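Long-range contacts in tapirin (Caldicellulosiruptor hydrothermalis, PDB 6N2C), which probably binds cellulose in cell adhesion, through a C-terminal domain built as a parallel beta-helix that carries a zinc ion: residues Asn511-Val516 against His530-Val534; Phe183-Leu188 against Ile550-Met555; Asn197-Thr203 against Gly545-Glu551; Ser190-Phe196 against Ala537-Phe543. One frame throughout, in Å; residues are numbered along the deposited sequence. Where two conformers were deposited one is given.

Interaction 1 (Asn511-Val516 against His530-Val534). With ZN (zinc ion), chain C.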
# COMPACT_ATOMS: atom_id res chain seq x y z
N ASN A 511 24.07 -10.22 22.04
CA ASN A 511 22.93 -10.70 21.26
C ASN A 511 23.35 -11.77 20.20
O ASN A 511 24.30 -11.59 19.44
CB ASN A 511 22.24 -9.52 20.54
CG ASN A 511 20.86 -9.87 20.00
OD1 ASN A 511 19.89 -9.80 20.73
ND2 ASN A 511 20.75 -10.07 18.72
N VAL A 512 22.61 -12.88 20.19
CA VAL A 512 22.74 -13.87 19.17
C VAL A 512 21.53 -13.85 18.27
O VAL A 512 20.41 -13.51 18.68
CB VAL A 512 22.91 -15.27 19.76
CG1 VAL A 512 24.13 -15.27 20.69
CG2 VAL A 512 21.70 -15.77 20.51
N GLN A 513 21.76 -14.32 17.08
CA GLN A 513 20.70 -14.38 16.11
C GLN A 513 19.76 -15.49 16.41
O GLN A 513 20.13 -16.50 16.94
CB GLN A 513 21.25 -14.48 14.71
CG GLN A 513 22.31 -13.43 14.27
CD GLN A 513 23.09 -13.71 13.03
OE1 GLN A 513 23.02 -14.83 12.48
NE2 GLN A 513 23.92 -12.74 12.58
N ILE A 514 18.50 -15.28 15.98
CA ILE A 514 17.42 -16.20 16.30
C ILE A 514 16.68 -16.52 15.02
O ILE A 514 16.21 -15.61 14.36
CB ILE A 514 16.46 -15.61 17.36
CG1 ILE A 514 17.14 -15.35 18.72
CG2 ILE A 514 15.25 -16.49 17.56
CD1 ILE A 514 17.54 -16.59 19.39
N PHE A 515 16.53 -17.81 14.72
CA PHE A 515 15.80 -18.23 13.52
C PHE A 515 14.73 -19.24 13.93
O PHE A 515 15.07 -20.34 14.41
CB PHE A 515 16.79 -18.84 12.50
CG PHE A 515 17.84 -17.90 12.11
CD1 PHE A 515 17.65 -16.96 11.12
CD2 PHE A 515 19.07 -17.89 12.82
CE1 PHE A 515 18.65 -16.06 10.76
CE2 PHE A 515 20.01 -16.97 12.49
CZ PHE A 515 19.84 -16.11 11.47
N VAL A 516 13.47 -18.87 13.74
CA VAL A 516 12.32 -19.71 14.10
C VAL A 516 11.45 -20.01 12.91
O VAL A 516 11.02 -19.10 12.20
CB VAL A 516 11.52 -19.08 15.24
CG1 VAL A 516 10.38 -20.01 15.64
CG2 VAL A 516 12.36 -18.82 16.43
N HIS A 530 15.79 -6.64 21.04
CA HIS A 530 16.59 -6.63 19.83
C HIS A 530 16.62 -8.05 19.29
O HIS A 530 17.12 -8.96 19.95
CB HIS A 530 18.03 -6.17 20.15
CG HIS A 530 18.96 -6.12 18.95
ND1 HIS A 530 20.33 -6.24 19.06
CD2 HIS A 530 18.70 -6.00 17.63
CE1 HIS A 530 20.86 -6.21 17.84
NE2 HIS A 530 19.88 -6.05 16.95
N LEU A 531 16.10 -8.22 18.09
CA LEU A 531 16.11 -9.52 17.42
C LEU A 531 16.64 -9.42 16.01
O LEU A 531 16.05 -8.71 15.15
CB LEU A 531 14.69 -10.12 17.39
CG LEU A 531 14.16 -10.72 18.67
CD1 LEU A 531 12.63 -10.86 18.61
CD2 LEU A 531 14.79 -12.10 18.89
N ASP A 532 17.70 -10.20 15.71
CA ASP A 532 18.26 -10.31 14.38
C ASP A 532 17.99 -11.73 13.93
O ASP A 532 18.36 -12.67 14.65
CB ASP A 532 19.78 -10.15 14.42
CG ASP A 532 20.22 -8.72 14.65
OD1 ASP A 532 19.43 -7.84 14.31
OD2 ASP A 532 21.32 -8.53 15.06
N GLY A 533 17.38 -11.87 12.78
CA GLY A 533 17.09 -13.18 12.28
C GLY A 533 15.81 -13.21 11.50
O GLY A 533 15.58 -12.32 10.64
N VAL A 534 15.07 -14.34 11.65
CA VAL A 534 13.91 -14.58 10.80
C VAL A 534 12.86 -15.24 11.74
O VAL A 534 13.20 -16.11 12.57
CB VAL A 534 14.27 -15.52 9.60
CG1 VAL A 534 13.14 -16.12 8.94
CG2 VAL A 534 15.28 -14.93 8.64
ZN ZN C . 19.97 -6.06 15.03
O HOH W 1 22.73 -9.94 17.03
O HOH W 2 23.49 -9.94 13.92
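Ile514 and Phe515 pair in parallel with Gly533 and Val534 in a largely buried, backbone-led contact at a corner of the beta-helix, where the chain leaves strand 530-532 for the next face. Ile514 N donates to Asp532 O (2.9 Å), Val534 N returns to Ile514 O (3.2 Å), and Val516 N meets Val534 O at 3.0 Å in an almost straight bond (172°). Gly533 turns the corner with a positive phi of 147°, bringing its CA within 3.3 Å of Ile514 O as a CH...O contact. The Phe515 ring comes up against this glycine through CE1, its CG trans to the carbonyl carbon (chi1 -59°), and Val534 CG2 lies at the ring edge. Away from that face, Ile514 CG1 meets Leu531 CD2 at 4.0 Å, next to helix 494-500. Two residues apart on one strand, His530 and Asp532 project from the same face, and both hold the zinc ion, through His530 NE2 at 1.9 Å and Asp532 OD1 at 2.0 Å. The other carboxylate oxygen, Asp532 OD2, accepts from a water 2.8 Å away, which itself accepts from Gln513 NE2. Glu551 of strand 548-552 completes the His-Asp-Glu zinc site beside this corner of the beta-helix.

Interaction 2 (Phe183-Leu188 against Ile550-Met555); sequences FTTYGL and IEYVRM. With ZN (zinc ion), chain C.
Tyr552 meets Gly187 and the carbonyl of Thr184 at a turn of the parallel beta-helix, where strand 548-552 runs out beside the chain entering strand 186-190. The phenol reaches across because CG is trans to the backbone N (chi1 166°), which sends the ring alongside the 184-187 backbone, with Thr184 O at its edge. Its hydroxyl donates to Thr184 O over a short 2.6 Å, in the carbonyl plane and on a lone pair, with a C=O...O angle of 140°. Nearer the root of the ring, Tyr552 CD1 rests 3.6 Å from Gly187 CA, and the glycine, having no CB directed at Tyr552, avoids crowding Tyr552 CB. On one face of the same ring lies Arg554 N, 3.6 Å above the plane and offset toward the rim; the guanidinium of Arg554 turns elsewhere, to Gln557. A water completes the polar link by donating to Thr184 O (2.6 Å) and accepting from Met555 N (2.9 Å). Apolar contacts border this polar centre: Met555 CE approaches Thr184 CA at 4.3 Å, and its side chain also touches Ile560 and Leu563 of helix 557-565, while Leu188 CD2 touches Ile550 CG2 at 4.3 Å alongside Leu535. Glu551, between Ile550 and Tyr552, takes no part in the pairing and binds the zinc ion instead. Thr184 O is therefore gripped by two donors; the bond from the phenol sets the direction of its O-H, and two short bonds on one oxygen would be expected to polarise that peptide group.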
# COMPACT_ATOMS: atom_id res chain seq x y z
N PHE A 183 11.71 -17.90 -0.30
CA PHE A 183 11.46 -17.67 1.13
C PHE A 183 12.66 -17.61 2.00
O PHE A 183 12.54 -17.50 3.23
CB PHE A 183 10.24 -18.51 1.61
CG PHE A 183 8.97 -17.99 1.08
CD1 PHE A 183 8.29 -17.00 1.80
CD2 PHE A 183 8.57 -18.32 -0.21
CE1 PHE A 183 7.18 -16.42 1.23
CE2 PHE A 183 7.44 -17.77 -0.76
CZ PHE A 183 6.78 -16.75 0.01
N THR A 184 13.89 -17.67 1.44
CA THR A 184 15.05 -17.36 2.22
C THR A 184 15.33 -15.81 2.26
O THR A 184 16.37 -15.37 2.87
CB THR A 184 16.36 -18.02 1.71
OG1 THR A 184 16.72 -17.46 0.45
CG2 THR A 184 16.16 -19.54 1.62
N THR A 185 14.47 -15.03 1.63
CA THR A 185 14.58 -13.55 1.60
C THR A 185 13.53 -12.85 2.48
O THR A 185 13.31 -11.66 2.33
CB THR A 185 14.50 -12.99 0.16
OG1 THR A 185 13.19 -13.11 -0.38
CG2 THR A 185 15.49 -13.74 -0.73
N TYR A 186 12.86 -13.63 3.32
CA TYR A 186 11.79 -13.10 4.20
C TYR A 186 12.20 -13.03 5.62
O TYR A 186 12.65 -14.03 6.22
CB TYR A 186 10.47 -13.91 4.03
CG TYR A 186 9.70 -13.62 2.75
CD1 TYR A 186 10.17 -14.04 1.53
CD2 TYR A 186 8.48 -13.03 2.80
CE1 TYR A 186 9.48 -13.80 0.35
CE2 TYR A 186 7.73 -12.86 1.66
CZ TYR A 186 8.24 -13.23 0.43
OH TYR A 186 7.50 -13.02 -0.71
N GLY A 187 12.00 -11.88 6.25
CA GLY A 187 12.32 -11.72 7.62
C GLY A 187 11.20 -12.09 8.57
O GLY A 187 11.43 -12.53 9.71
N LEU A 188 9.97 -11.87 8.11
CA LEU A 188 8.73 -12.19 8.91
C LEU A 188 7.73 -12.81 7.94
O LEU A 188 7.46 -12.30 6.83
CB LEU A 188 8.13 -10.91 9.62
CG LEU A 188 9.10 -10.15 10.47
CD1 LEU A 188 8.46 -8.84 10.88
CD2 LEU A 188 9.55 -10.90 11.68
N ILE A 550 13.83 -5.12 15.22
CA ILE A 550 13.85 -6.38 14.47
C ILE A 550 14.65 -6.10 13.25
O ILE A 550 14.36 -5.17 12.47
CB ILE A 550 12.41 -6.90 14.10
CG1 ILE A 550 11.63 -7.16 15.38
CG2 ILE A 550 12.50 -8.23 13.30
CD1 ILE A 550 10.18 -7.31 15.21
N GLU A 551 15.68 -6.90 13.00
CA GLU A 551 16.40 -6.79 11.74
C GLU A 551 16.56 -8.20 11.09
O GLU A 551 16.93 -9.13 11.76
CB GLU A 551 17.81 -6.26 11.98
CG GLU A 551 17.96 -4.75 12.35
CD GLU A 551 17.67 -4.44 13.82
OE1 GLU A 551 18.28 -5.09 14.69
OE2 GLU A 551 16.80 -3.58 14.14
N TYR A 552 16.22 -8.25 9.84
CA TYR A 552 16.40 -9.47 9.04
C TYR A 552 17.92 -9.78 8.96
O TYR A 552 18.76 -8.89 8.56
CB TYR A 552 15.89 -9.24 7.65
CG TYR A 552 16.30 -10.27 6.58
CD1 TYR A 552 15.75 -11.53 6.59
CD2 TYR A 552 17.33 -10.01 5.65
CE1 TYR A 552 16.12 -12.45 5.63
CE2 TYR A 552 17.70 -10.96 4.71
CZ TYR A 552 17.01 -12.14 4.64
OH TYR A 552 17.40 -13.12 3.74
N VAL A 553 18.22 -11.04 9.15
CA VAL A 553 19.48 -11.60 8.76
C VAL A 553 19.14 -12.91 8.02
O VAL A 553 18.35 -13.70 8.52
CB VAL A 553 20.33 -11.93 10.00
CG1 VAL A 553 21.60 -12.82 9.68
CG2 VAL A 553 20.72 -10.67 10.73
N ARG A 554 19.78 -13.14 6.87
CA ARG A 554 19.64 -14.44 6.18
C ARG A 554 19.85 -15.64 7.09
O ARG A 554 20.80 -15.70 7.91
CB ARG A 554 20.55 -14.44 4.95
CG ARG A 554 20.39 -15.61 4.01
CD ARG A 554 21.23 -15.37 2.73
NE ARG A 554 20.96 -16.39 1.72
CZ ARG A 554 21.58 -17.56 1.57
NH1 ARG A 554 22.63 -17.98 2.33
NH2 ARG A 554 21.14 -18.35 0.60
N MET A 555 18.98 -16.65 6.95
CA MET A 555 19.17 -17.86 7.69
C MET A 555 20.57 -18.47 7.44
O MET A 555 21.03 -18.45 6.27
CB MET A 555 18.08 -18.92 7.29
CG MET A 555 16.69 -18.60 7.90
SD MET A 555 15.49 -19.93 7.48
CE MET A 555 15.11 -19.60 5.86
ZN ZN C . 19.97 -6.06 15.03
O HOH W 3 16.67 -16.43 5.23

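Interaction 3 (Asn197-Thr203 against Gly545-Glu551). With ZN (zinc ion), chain C.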
# COMPACT_ATOMS: atom_id res chain seq x y z
N ASN A 197 3.34 -4.31 18.11
CA ASN A 197 3.08 -3.67 19.40
C ASN A 197 3.71 -2.33 19.29
O ASN A 197 4.36 -2.01 18.27
CB ASN A 197 3.64 -4.49 20.52
CG ASN A 197 2.76 -4.45 21.76
OD1 ASN A 197 2.29 -3.36 22.11
ND2 ASN A 197 2.50 -5.62 22.41
N ASN A 198 3.57 -1.53 20.33
CA ASN A 198 4.02 -0.16 20.22
C ASN A 198 5.54 -0.06 20.11
O ASN A 198 6.28 -0.82 20.73
CB ASN A 198 3.60 0.69 21.46
CG ASN A 198 2.13 0.60 21.76
OD1 ASN A 198 1.71 -0.20 22.56
ND2 ASN A 198 1.30 1.46 21.08
N ASN A 199 5.99 0.94 19.36
CA ASN A 199 7.41 1.27 19.19
C ASN A 199 8.29 0.09 18.70
O ASN A 199 9.33 -0.21 19.30
CB ASN A 199 7.93 1.86 20.47
CG ASN A 199 7.03 3.00 20.90
OD1 ASN A 199 6.80 3.92 20.10
ND2 ASN A 199 6.53 2.95 22.10
N ILE A 200 7.79 -0.63 17.69
CA ILE A 200 8.60 -1.68 17.03
C ILE A 200 9.18 -1.05 15.80
O ILE A 200 8.46 -0.36 15.08
CB ILE A 200 7.79 -3.00 16.82
CG1 ILE A 200 7.39 -3.52 18.25
CG2 ILE A 200 8.63 -4.04 16.02
CD1 ILE A 200 6.74 -4.87 18.40
N THR A 201 10.47 -1.28 15.55
CA THR A 201 11.13 -0.88 14.32
C THR A 201 11.57 -2.15 13.61
O THR A 201 12.24 -2.97 14.22
CB THR A 201 12.34 -0.02 14.60
OG1 THR A 201 11.93 1.19 15.31
CG2 THR A 201 13.02 0.41 13.38
N VAL A 202 11.12 -2.32 12.39
CA VAL A 202 11.40 -3.53 11.57
C VAL A 202 12.24 -3.07 10.38
O VAL A 202 11.81 -2.23 9.62
CB VAL A 202 10.12 -4.18 11.06
CG1 VAL A 202 10.41 -5.36 10.13
CG2 VAL A 202 9.22 -4.61 12.20
N THR A 203 13.39 -3.75 10.13
CA THR A 203 14.19 -3.62 8.94
C THR A 203 14.19 -5.01 8.31
O THR A 203 14.60 -5.96 8.96
CB THR A 203 15.61 -3.15 9.24
OG1 THR A 203 15.58 -1.94 10.03
CG2 THR A 203 16.38 -2.85 7.94
N GLY A 545 5.24 -7.62 23.54
CA GLY A 545 5.86 -6.40 23.99
C GLY A 545 6.17 -5.44 22.88
O GLY A 545 6.19 -5.81 21.69
N GLY A 546 6.41 -4.18 23.26
CA GLY A 546 6.94 -3.20 22.30
C GLY A 546 8.39 -2.86 22.55
O GLY A 546 9.07 -3.60 23.25
N ASN A 547 8.81 -1.70 22.06
CA ASN A 547 10.19 -1.17 22.26
C ASN A 547 11.26 -2.20 21.79
O ASN A 547 12.16 -2.62 22.54
CB ASN A 547 10.38 -0.78 23.70
CG ASN A 547 9.32 0.25 24.16
OD1 ASN A 547 8.54 -0.00 25.08
ND2 ASN A 547 9.25 1.36 23.48
N LEU A 548 11.08 -2.62 20.57
CA LEU A 548 11.86 -3.76 20.02
C LEU A 548 12.33 -3.37 18.63
O LEU A 548 11.54 -2.84 17.79
CB LEU A 548 10.94 -4.98 20.02
CG LEU A 548 11.33 -6.14 19.06
CD1 LEU A 548 12.59 -6.79 19.60
CD2 LEU A 548 10.25 -7.20 19.07
N ASN A 549 13.64 -3.63 18.32
CA ASN A 549 14.18 -3.45 16.99
C ASN A 549 14.37 -4.91 16.43
O ASN A 549 14.99 -5.74 17.08
CB ASN A 549 15.54 -2.83 17.06
CG ASN A 549 15.51 -1.41 17.49
OD1 ASN A 549 14.83 -0.56 16.86
ND2 ASN A 549 16.24 -1.11 18.60
N ILE A 550 13.83 -5.12 15.22
CA ILE A 550 13.85 -6.38 14.47
C ILE A 550 14.65 -6.10 13.25
O ILE A 550 14.36 -5.17 12.47
CB ILE A 550 12.41 -6.90 14.10
CG1 ILE A 550 11.63 -7.16 15.38
CG2 ILE A 550 12.50 -8.23 13.30
CD1 ILE A 550 10.18 -7.31 15.21
N GLU A 551 15.68 -6.90 13.00
CA GLU A 551 16.40 -6.79 11.74
C GLU A 551 16.56 -8.20 11.09
O GLU A 551 16.93 -9.13 11.76
CB GLU A 551 17.81 -6.26 11.98
CG GLU A 551 17.96 -4.75 12.35
CD GLU A 551 17.67 -4.44 13.82
OE1 GLU A 551 18.28 -5.09 14.69
OE2 GLU A 551 16.80 -3.58 14.14
ZN ZN C . 19.97 -6.06 15.03
O HOH W 4 12.02 0.61 18.30
O HOH W 5 6.14 0.85 24.11
O HOH W 6 14.95 -2.48 12.67
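Asn199 and Asn547 lie side by side and point the same way, their amide planes 19° apart, at the head of two parallel strands in neighbouring coils of the beta-helix. Both backbones adopt the left-handed helical conformation, so the two amides emerge in matching positions in successive coils. The two ND2 groups, 3.4 Å apart, are both donors and do not bond to each other; a water instead accepts from Asn199 ND2 (2.9 Å) and donates to Asn547 OD1 (2.7 Å), and Asn219 and Asn220 carry Asn199 on into the next coil. Thr201 and Asn549 repeat the side-by-side pattern further along, with Asn549 OD1 3.4 Å from Thr201 CB. The opposite face is apolar: Ile550 CD1 crosses to Ile200 CG2 at 3.7 Å and also reaches Val202 CG2, with Phe543 packed against both isoleucines. Backbone bonds hold the register throughout, among them Ile550 N to Thr201 O and Thr203 N to Ile550 O, both 2.9 Å. Glu551 bends at chi2 (80°) and takes the zinc ion on OE1 at 2.0 Å, whereas a water lies between OE2 and Thr203 OG1, whose hydroxyl is also hydrogen-bonded to Tyr225. Polar side chains line one face and hydrocarbon the other, so water and metal chemistry is kept outside, while Ile200, Val202, Leu548 and Ile550 face the interior.

Interaction 4 (Ser190-Phe196 against Ala537-Phe543); sequences SSDKIIF and ANGSLQF
Phe196 and Phe543 lie side by side in near-parallel planes, 17° apart but slid so far that the rings barely overlap, with centroids 5.3 Å apart and CE1 of Phe196 3.6 Å from CE1 of Phe543. One face of Phe196 carries Ile194 CG2, offset toward the rim, and Ile195 O sits in plane at the edge of Phe543, 3.5 Å from its CD1. The amide of Gln542, on the opposite face of the strands, comes alongside Ile195, with NE2 3.8 Å from CG2. Parallel pairing fixes this register: Ile195 N bonds to Leu541 O at 2.8 Å, and Phe543 N to Ile195 O in an almost straight line (173°). Ahead of the strands, the turns interlock through hydroxyls. Ser190 OG, trans to its own backbone N (chi1 175°), accepts from Asp192 N at 2.9 Å in an ST turn and also lies 2.7 Å from Gly539 O; its proton may go there or to Lys193 O. Ser540 OG in turn accepts from Lys193 N at 3.1 Å, and a water ties Asp192 OD2 to Ser540 N. Strands 194-195 and 541-543 are neighbours in one face of the beta-helix, flanked by 213-214 and 522-524, and the Phe543 side chain packs in the interior against Leu548 and Ile550 of strand 548-552.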
# COMPACT_ATOMS: atom_id res chain seq x y z
N SER A 190 3.82 -14.97 8.20
CA SER A 190 2.78 -15.69 8.95
C SER A 190 1.70 -16.16 8.01
O SER A 190 1.29 -15.37 7.16
CB SER A 190 2.17 -14.79 10.03
OG SER A 190 1.08 -15.49 10.68
N SER A 191 1.23 -17.41 8.19
CA SER A 191 0.04 -17.84 7.52
C SER A 191 -1.23 -17.40 8.19
O SER A 191 -2.30 -17.79 7.69
CB SER A 191 -0.01 -19.31 7.31
OG SER A 191 1.10 -19.79 6.65
N ASP A 192 -1.12 -16.63 9.24
CA ASP A 192 -2.31 -15.92 9.79
C ASP A 192 -2.02 -14.47 9.94
O ASP A 192 -1.78 -13.83 8.92
CB ASP A 192 -2.74 -16.68 11.04
CG ASP A 192 -4.17 -16.29 11.53
OD1 ASP A 192 -4.86 -15.54 10.89
OD2 ASP A 192 -4.60 -16.93 12.49
N LYS A 193 -2.02 -13.90 11.13
CA LYS A 193 -1.80 -12.48 11.32
C LYS A 193 -0.40 -12.11 11.73
O LYS A 193 0.32 -12.96 12.25
CB LYS A 193 -2.68 -11.94 12.45
CG LYS A 193 -4.17 -11.87 12.04
CD LYS A 193 -5.03 -11.72 13.29
CE LYS A 193 -6.50 -12.18 13.07
NZ LYS A 193 -7.11 -11.67 11.81
N ILE A 194 -0.03 -10.85 11.53
CA ILE A 194 1.13 -10.28 12.14
C ILE A 194 0.69 -9.10 13.00
O ILE A 194 0.18 -8.16 12.49
CB ILE A 194 2.23 -9.84 11.22
CG1 ILE A 194 2.72 -11.04 10.39
CG2 ILE A 194 3.42 -9.34 12.01
CD1 ILE A 194 3.80 -10.64 9.37
N ILE A 195 0.82 -9.29 14.31
CA ILE A 195 0.38 -8.30 15.29
C ILE A 195 1.51 -7.67 15.98
O ILE A 195 2.11 -8.28 16.86
CB ILE A 195 -0.68 -8.85 16.27
CG1 ILE A 195 -1.75 -9.63 15.49
CG2 ILE A 195 -1.27 -7.69 17.08
CD1 ILE A 195 -2.55 -10.56 16.32
N PHE A 196 1.82 -6.42 15.61
CA PHE A 196 2.93 -5.71 16.16
C PHE A 196 2.48 -5.07 17.52
O PHE A 196 1.48 -5.45 18.07
CB PHE A 196 3.49 -4.70 15.20
CG PHE A 196 4.26 -5.32 14.03
CD1 PHE A 196 5.48 -5.98 14.24
CD2 PHE A 196 3.82 -5.20 12.74
CE1 PHE A 196 6.21 -6.50 13.21
CE2 PHE A 196 4.58 -5.78 11.69
CZ PHE A 196 5.75 -6.44 11.94
N ALA A 537 6.07 -18.42 10.71
CA ALA A 537 5.02 -19.14 11.49
C ALA A 537 3.81 -19.45 10.68
O ALA A 537 3.35 -18.69 9.81
CB ALA A 537 4.67 -18.38 12.75
N ASN A 538 3.27 -20.67 10.91
CA ASN A 538 1.98 -20.99 10.26
C ASN A 538 0.85 -20.35 11.04
O ASN A 538 -0.17 -20.00 10.43
CB ASN A 538 1.80 -22.49 10.27
CG ASN A 538 1.01 -22.99 9.10
OD1 ASN A 538 1.20 -22.58 7.93
ND2 ASN A 538 0.23 -24.04 9.37
N GLY A 539 1.00 -20.17 12.36
CA GLY A 539 0.07 -19.41 13.13
C GLY A 539 0.47 -17.97 13.15
O GLY A 539 1.39 -17.57 12.44
N SER A 540 -0.23 -17.18 13.93
CA SER A 540 0.04 -15.76 13.99
C SER A 540 1.37 -15.43 14.65
O SER A 540 1.80 -16.10 15.60
CB SER A 540 -1.05 -14.98 14.75
OG SER A 540 -2.24 -15.02 13.99
N LEU A 541 1.92 -14.32 14.21
CA LEU A 541 3.08 -13.76 14.81
C LEU A 541 2.70 -12.55 15.67
O LEU A 541 2.31 -11.46 15.15
CB LEU A 541 4.07 -13.35 13.72
CG LEU A 541 5.26 -12.60 14.18
CD1 LEU A 541 6.11 -13.37 15.19
CD2 LEU A 541 6.09 -12.26 12.97
N GLN A 542 2.86 -12.72 16.98
CA GLN A 542 2.33 -11.69 17.94
C GLN A 542 3.43 -11.25 18.78
O GLN A 542 4.10 -12.10 19.40
CB GLN A 542 1.22 -12.31 18.77
CG GLN A 542 0.70 -11.46 19.90
CD GLN A 542 -0.81 -11.29 19.87
OE1 GLN A 542 -1.57 -12.28 19.65
NE2 GLN A 542 -1.26 -10.03 20.04
N PHE A 543 3.65 -9.95 18.82
CA PHE A 543 4.64 -9.37 19.68
C PHE A 543 3.94 -8.97 20.97
O PHE A 543 3.05 -8.11 20.94
CB PHE A 543 5.32 -8.18 19.01
CG PHE A 543 6.13 -8.63 17.81
CD1 PHE A 543 5.53 -8.84 16.55
CD2 PHE A 543 7.46 -8.94 17.96
CE1 PHE A 543 6.27 -9.27 15.44
CE2 PHE A 543 8.19 -9.40 16.86
CZ PHE A 543 7.61 -9.58 15.59
O HOH W 7 -3.13 -18.23 14.30

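All four contacts join neighbouring coils near one end of the beta-helix. Interactions 1 and 2 are mostly buried, whereas interactions 3 and 4 are partly buried, with apolar side chains inside and polar ones toward solvent. Interactions 2 and 3 share Ile550 and Glu551 of strand 548-552, which pairs with strand 530-532 of interaction 1; three strand ligands from these contacts meet at the zinc ion. Interaction 4 forms another face, yet its Phe543 packs against Ile550 and Leu548, joining the two faces inside the coil. Chemistry follows place: a corner glycine and metal ligands in interaction 1, a phenol-carbonyl bond in interaction 2, asparagine and water in interaction 3, serine turns in interaction 4.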